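Local coordinates for 70 kDa peptidylprolyl isomerase, putative (Plasmodium falciparum, PDB 2FBN), which is probably a prolyl isomerase of the FK506-binding family, whose C-terminal tetratricopeptide repeat domain, the part modelled here, interacts with the C-terminal pentapeptide of Hsp90, at residues N52-A57 with N99-Y104; Q36-I41 with K84-S89. One frame throughout, in Å; residues are numbered along the deposited sequence.

Contact 1 (N52-A57 with N99-Y104); sequences NEINEA and NKNKDY
Asn-101 faces Asn-55 and Ile-54 together, its amide reaching from the end of helix 77-100 to the first turn of helix 54-66. Its ND2 donates to Asn-55 OD1 at 2.9 Å, but not squarely: the N-H...O angle is 132°, the donor stands off the carbonyl plane of Asn-55, and the two amide planes are turned 62° from each other. The side chains of Asn-101 and Ile-54 pass one another heading opposite ways, with Asn-101 OD1 3.6 Å from the methyl CG2 of Ile-54. This branch of Ile-54 is anti to the backbone N, which aims it at the amide, while CG1 (chi1 -56°) carries CD1 toward Lys-100. There the isoleucine and the lysine chain cross at about a right angle, with CD1 of Ile-54 4.1 Å from CD of Lys-100. Beyond that point the lysine bends at its last torsion, and a water links its ammonium to Asn-52: the water accepts from Lys-100 NZ and donates to Asn-52 OD1. Phe-49 of helix 31-50 touches both Ile-54 and Lys-100. Asn-52 and Lys-102, both with positive phi, are the turning residues of Schellman motifs that end helices 31-50 and 77-100. Chemically, then, one buried isoleucine sits among exposed polar groups, and the direct polar link is a single bent hydrogen bond between two side-chain amides, while a bridging water joins the lysine ammonium to Asn-52 OD1.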
# COMPACT_ATOMS: atom_id res chain seq x y z
N ASN A 52 -18.11 -15.32 3.40
CA ASN A 52 -16.89 -15.60 4.17
C ASN A 52 -15.71 -16.01 3.29
O ASN A 52 -14.76 -16.65 3.75
CB ASN A 52 -17.14 -16.63 5.30
CG ASN A 52 -15.96 -16.75 6.26
OD1 ASN A 52 -15.33 -15.75 6.62
ND2 ASN A 52 -15.63 -17.98 6.66
N GLU A 53 -15.78 -15.64 2.01
CA GLU A 53 -14.68 -15.86 1.08
C GLU A 53 -13.77 -14.64 1.15
O GLU A 53 -13.73 -13.81 0.24
CB GLU A 53 -15.21 -16.11 -0.33
CG GLU A 53 -15.86 -17.50 -0.46
CD GLU A 53 -16.63 -17.67 -1.77
OE1 GLU A 53 -17.68 -17.00 -1.96
OE2 GLU A 53 -16.19 -18.48 -2.60
N ILE A 54 -13.06 -14.53 2.27
CA ILE A 54 -12.32 -13.31 2.59
C ILE A 54 -11.16 -13.07 1.61
O ILE A 54 -10.98 -11.95 1.12
CB ILE A 54 -11.85 -13.31 4.09
CG1 ILE A 54 -13.07 -13.49 5.03
CG2 ILE A 54 -11.05 -12.06 4.41
CD1 ILE A 54 -14.28 -12.59 4.71
N ASN A 55 -10.39 -14.10 1.28
CA ASN A 55 -9.27 -13.91 0.36
C ASN A 55 -9.75 -13.41 -0.99
O ASN A 55 -9.14 -12.52 -1.60
CB ASN A 55 -8.48 -15.21 0.21
CG ASN A 55 -7.78 -15.60 1.49
OD1 ASN A 55 -7.35 -14.75 2.27
ND2 ASN A 55 -7.64 -16.90 1.70
N GLU A 56 -10.86 -13.98 -1.44
CA GLU A 56 -11.48 -13.61 -2.72
C GLU A 56 -11.98 -12.17 -2.67
O GLU A 56 -11.83 -11.41 -3.64
CB GLU A 56 -12.62 -14.58 -3.03
CG GLU A 56 -12.15 -16.02 -3.36
CD GLU A 56 -11.67 -16.86 -2.16
OE1 GLU A 56 -11.81 -16.45 -0.98
OE2 GLU A 56 -11.12 -17.97 -2.42
N ALA A 57 -12.60 -11.80 -1.54
CA ALA A 57 -13.06 -10.43 -1.33
C ALA A 57 -11.91 -9.43 -1.40
O ALA A 57 -12.02 -8.38 -2.04
CB ALA A 57 -13.81 -10.30 -0.01
N ASN A 99 -8.23 -7.72 9.35
CA ASN A 99 -8.45 -8.08 10.77
C ASN A 99 -8.95 -9.51 10.95
O ASN A 99 -8.45 -10.26 11.80
CB ASN A 99 -9.38 -7.08 11.45
CG ASN A 99 -8.65 -5.81 11.88
OD1 ASN A 99 -7.42 -5.82 12.07
ND2 ASN A 99 -9.40 -4.73 12.07
N LYS A 100 -9.89 -9.91 10.11
CA LYS A 100 -10.38 -11.29 10.09
C LYS A 100 -9.25 -12.29 9.81
O LYS A 100 -9.14 -13.32 10.50
CB LYS A 100 -11.49 -11.44 9.06
CG LYS A 100 -12.82 -10.89 9.53
CD LYS A 100 -13.88 -10.84 8.42
CE LYS A 100 -15.28 -10.66 9.04
NZ LYS A 100 -15.73 -11.92 9.75
N ASN A 101 -8.40 -11.99 8.83
CA ASN A 101 -7.27 -12.86 8.48
C ASN A 101 -6.06 -12.71 9.42
O ASN A 101 -5.04 -13.37 9.24
CB ASN A 101 -6.84 -12.62 7.02
CG ASN A 101 -7.72 -13.35 6.02
OD1 ASN A 101 -8.69 -14.02 6.38
ND2 ASN A 101 -7.38 -13.21 4.73
N LYS A 102 -6.20 -11.83 10.43
CA LYS A 102 -5.14 -11.50 11.38
C LYS A 102 -3.86 -10.97 10.72
O LYS A 102 -2.74 -11.23 11.21
CB LYS A 102 -4.82 -12.69 12.30
CG LYS A 102 -6.05 -13.31 12.94
CD LYS A 102 -5.63 -14.28 14.02
CE LYS A 102 -6.74 -15.26 14.25
NZ LYS A 102 -6.62 -16.35 13.24
N ASP A 103 -4.02 -10.25 9.62
CA ASP A 103 -2.88 -9.59 8.99
C ASP A 103 -2.93 -8.11 9.39
O ASP A 103 -3.46 -7.23 8.67
CB ASP A 103 -2.87 -9.80 7.47
CG ASP A 103 -1.61 -9.27 6.82
OD1 ASP A 103 -1.04 -8.30 7.36
OD2 ASP A 103 -1.19 -9.82 5.77
N TYR A 104 -2.40 -7.83 10.57
CA TYR A 104 -2.65 -6.54 11.17
C TYR A 104 -1.96 -5.35 10.48
O TYR A 104 -2.56 -4.29 10.35
CB TYR A 104 -2.40 -6.60 12.70
CG TYR A 104 -3.33 -7.62 13.35
CD1 TYR A 104 -4.73 -7.49 13.23
CD2 TYR A 104 -2.81 -8.74 13.99
CE1 TYR A 104 -5.60 -8.45 13.80
CE2 TYR A 104 -3.66 -9.70 14.56
CZ TYR A 104 -5.04 -9.54 14.47
OH TYR A 104 -5.86 -10.50 15.03
O HOH W 1 -16.62 -13.72 7.79

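Contact 2 (Q36-I41 with K84-S89); sequences QSAFDI and KNIEIS
Ala-38 and Phe-39 are the two residues of segment 36-41 that meet Ile-86, the one side chain through which segment 84-89 answers them. Starting at the N-terminal end, Gln-36 turns away from the other helix and folds along its own: NE2 makes weak hydrogen bonds to both carboxylate oxygens of Asp-40, one turn later, the shorter being 3.0 Å to OD1. Ser-37 also stays within its helix, its OG bonded to the carbonyl of Glu-33. Ala-38 then points its methyl at the partner, and CB lies 4.1 Å from CG2 of Ile-86. The backbones are close here, the CA atoms of Phe-39 and Ile-86 being 6.3 Å apart, which fits the small side chain of Ala-38. At Phe-39 it is the root of the side chain that touches, CB being 3.9 Å from CD1 of Ile-86. Its ring swings out with CG anti to the backbone N (chi1 178°) and meets Ile-86 CG1 at an edge, near the ring plane, not over a face. Ile-86 thus straddles the pair, CG2 on the alanine and the CG1-CD1 arm on the phenylalanine. Last comes Ile-41, which touches Lys-60 and Glu-63 of helix 54-66. The contact joins helix 31-50 to helix 77-100: Val-35 also touches Ile-86, Phe-68 touches Ala-38, and Ile-117 of helix 104-117 packs on Lys-84, Glu-87 and Ile-88.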
# COMPACT_ATOMS: atom_id res chain seq x y z
N GLN A 36 -17.28 3.36 -12.81
CA GLN A 36 -18.31 2.32 -12.93
C GLN A 36 -17.76 0.93 -12.63
O GLN A 36 -18.36 0.17 -11.87
CB GLN A 36 -19.00 2.36 -14.31
CG GLN A 36 -20.22 1.44 -14.40
CD GLN A 36 -21.25 1.70 -13.31
OE1 GLN A 36 -21.81 2.79 -13.21
NE2 GLN A 36 -21.49 0.69 -12.47
N SER A 37 -16.61 0.61 -13.22
CA SER A 37 -15.97 -0.69 -13.03
C SER A 37 -15.53 -0.86 -11.58
O SER A 37 -15.71 -1.93 -11.00
CB SER A 37 -14.79 -0.88 -13.99
OG SER A 37 -15.20 -0.79 -15.35
N ALA A 38 -14.95 0.18 -11.00
CA ALA A 38 -14.54 0.13 -9.58
C ALA A 38 -15.75 -0.16 -8.67
O ALA A 38 -15.69 -1.00 -7.78
CB ALA A 38 -13.85 1.43 -9.15
N PHE A 39 -16.87 0.52 -8.94
CA PHE A 39 -18.09 0.28 -8.15
C PHE A 39 -18.53 -1.19 -8.30
O PHE A 39 -18.80 -1.87 -7.31
CB PHE A 39 -19.20 1.24 -8.56
CG PHE A 39 -20.49 1.01 -7.82
CD1 PHE A 39 -20.70 1.60 -6.58
CD2 PHE A 39 -21.49 0.21 -8.36
CE1 PHE A 39 -21.90 1.39 -5.88
CE2 PHE A 39 -22.69 -0.01 -7.66
CZ PHE A 39 -22.88 0.57 -6.43
N ASP A 40 -18.57 -1.67 -9.54
CA ASP A 40 -19.04 -3.02 -9.83
C ASP A 40 -18.16 -4.08 -9.19
O ASP A 40 -18.65 -5.07 -8.61
CB ASP A 40 -19.09 -3.25 -11.34
CG ASP A 40 -20.23 -2.51 -12.02
OD1 ASP A 40 -21.18 -2.05 -11.33
OD2 ASP A 40 -20.15 -2.39 -13.26
N ILE A 41 -16.85 -3.88 -9.28
CA ILE A 41 -15.89 -4.81 -8.70
C ILE A 41 -15.98 -4.79 -7.16
O ILE A 41 -15.90 -5.85 -6.52
CB ILE A 41 -14.46 -4.55 -9.24
CG1 ILE A 41 -14.43 -4.87 -10.75
CG2 ILE A 41 -13.42 -5.40 -8.49
CD1 ILE A 41 -13.29 -4.24 -11.51
N LYS A 84 -14.39 8.91 -4.09
CA LYS A 84 -14.20 9.02 -2.64
C LYS A 84 -15.00 7.96 -1.90
O LYS A 84 -14.46 7.22 -1.07
CB LYS A 84 -14.57 10.44 -2.15
CG LYS A 84 -14.29 10.62 -0.67
CD LYS A 84 -14.74 11.98 -0.14
CE LYS A 84 -15.10 11.86 1.34
NZ LYS A 84 -15.77 13.10 1.84
N ASN A 85 -16.29 7.85 -2.22
CA ASN A 85 -17.15 6.82 -1.62
C ASN A 85 -16.65 5.39 -1.86
O ASN A 85 -16.64 4.56 -0.94
CB ASN A 85 -18.60 6.96 -2.13
CG ASN A 85 -19.24 8.28 -1.75
OD1 ASN A 85 -18.78 8.99 -0.84
ND2 ASN A 85 -20.32 8.62 -2.44
N ILE A 86 -16.22 5.10 -3.09
CA ILE A 86 -15.72 3.77 -3.41
C ILE A 86 -14.40 3.51 -2.67
O ILE A 86 -14.19 2.41 -2.17
CB ILE A 86 -15.56 3.56 -4.94
CG1 ILE A 86 -16.94 3.60 -5.62
CG2 ILE A 86 -14.84 2.24 -5.27
CD1 ILE A 86 -16.86 3.95 -7.10
N GLU A 87 -13.54 4.52 -2.59
CA GLU A 87 -12.26 4.38 -1.87
C GLU A 87 -12.47 4.15 -0.38
O GLU A 87 -11.81 3.29 0.23
CB GLU A 87 -11.36 5.57 -2.11
CG GLU A 87 -10.83 5.60 -3.54
CD GLU A 87 -9.69 6.57 -3.79
OE1 GLU A 87 -9.67 7.66 -3.18
OE2 GLU A 87 -8.85 6.25 -4.66
N ILE A 88 -13.40 4.90 0.22
CA ILE A 88 -13.74 4.66 1.63
C ILE A 88 -14.25 3.24 1.87
O ILE A 88 -13.78 2.55 2.79
CB ILE A 88 -14.76 5.72 2.14
CG1 ILE A 88 -14.07 7.09 2.25
CG2 ILE A 88 -15.41 5.24 3.45
CD1 ILE A 88 -15.03 8.25 2.46
N SER A 89 -15.19 2.79 1.04
CA SER A 89 -15.77 1.45 1.19
C SER A 89 -14.75 0.32 1.01
O SER A 89 -14.67 -0.60 1.83
CB SER A 89 -16.92 1.25 0.22
OG SER A 89 -17.98 2.12 0.55

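Helix 77-100 serves both contacts, taking helix 31-50 in contact 2 and, close to its C-terminal end, the start of helix 54-66 in contact 1. The centres lie about 19 Å apart and the nearest atoms about 6 Å, without touching. Along the chain the segments alternate, 36-41, 52-57, 84-89, 99-104, so the two connections interleave. Helices 31-50 and 54-66 follow each other, and the third helix is thereby joined to both, as in the stacked helical hairpins of tetratricopeptide repeats. The apolar contact 2 and the mixed apolar and polar contact 1 thus tie the first two helices to helix 77-100, whose later part falls in a tetratricopeptide repeat.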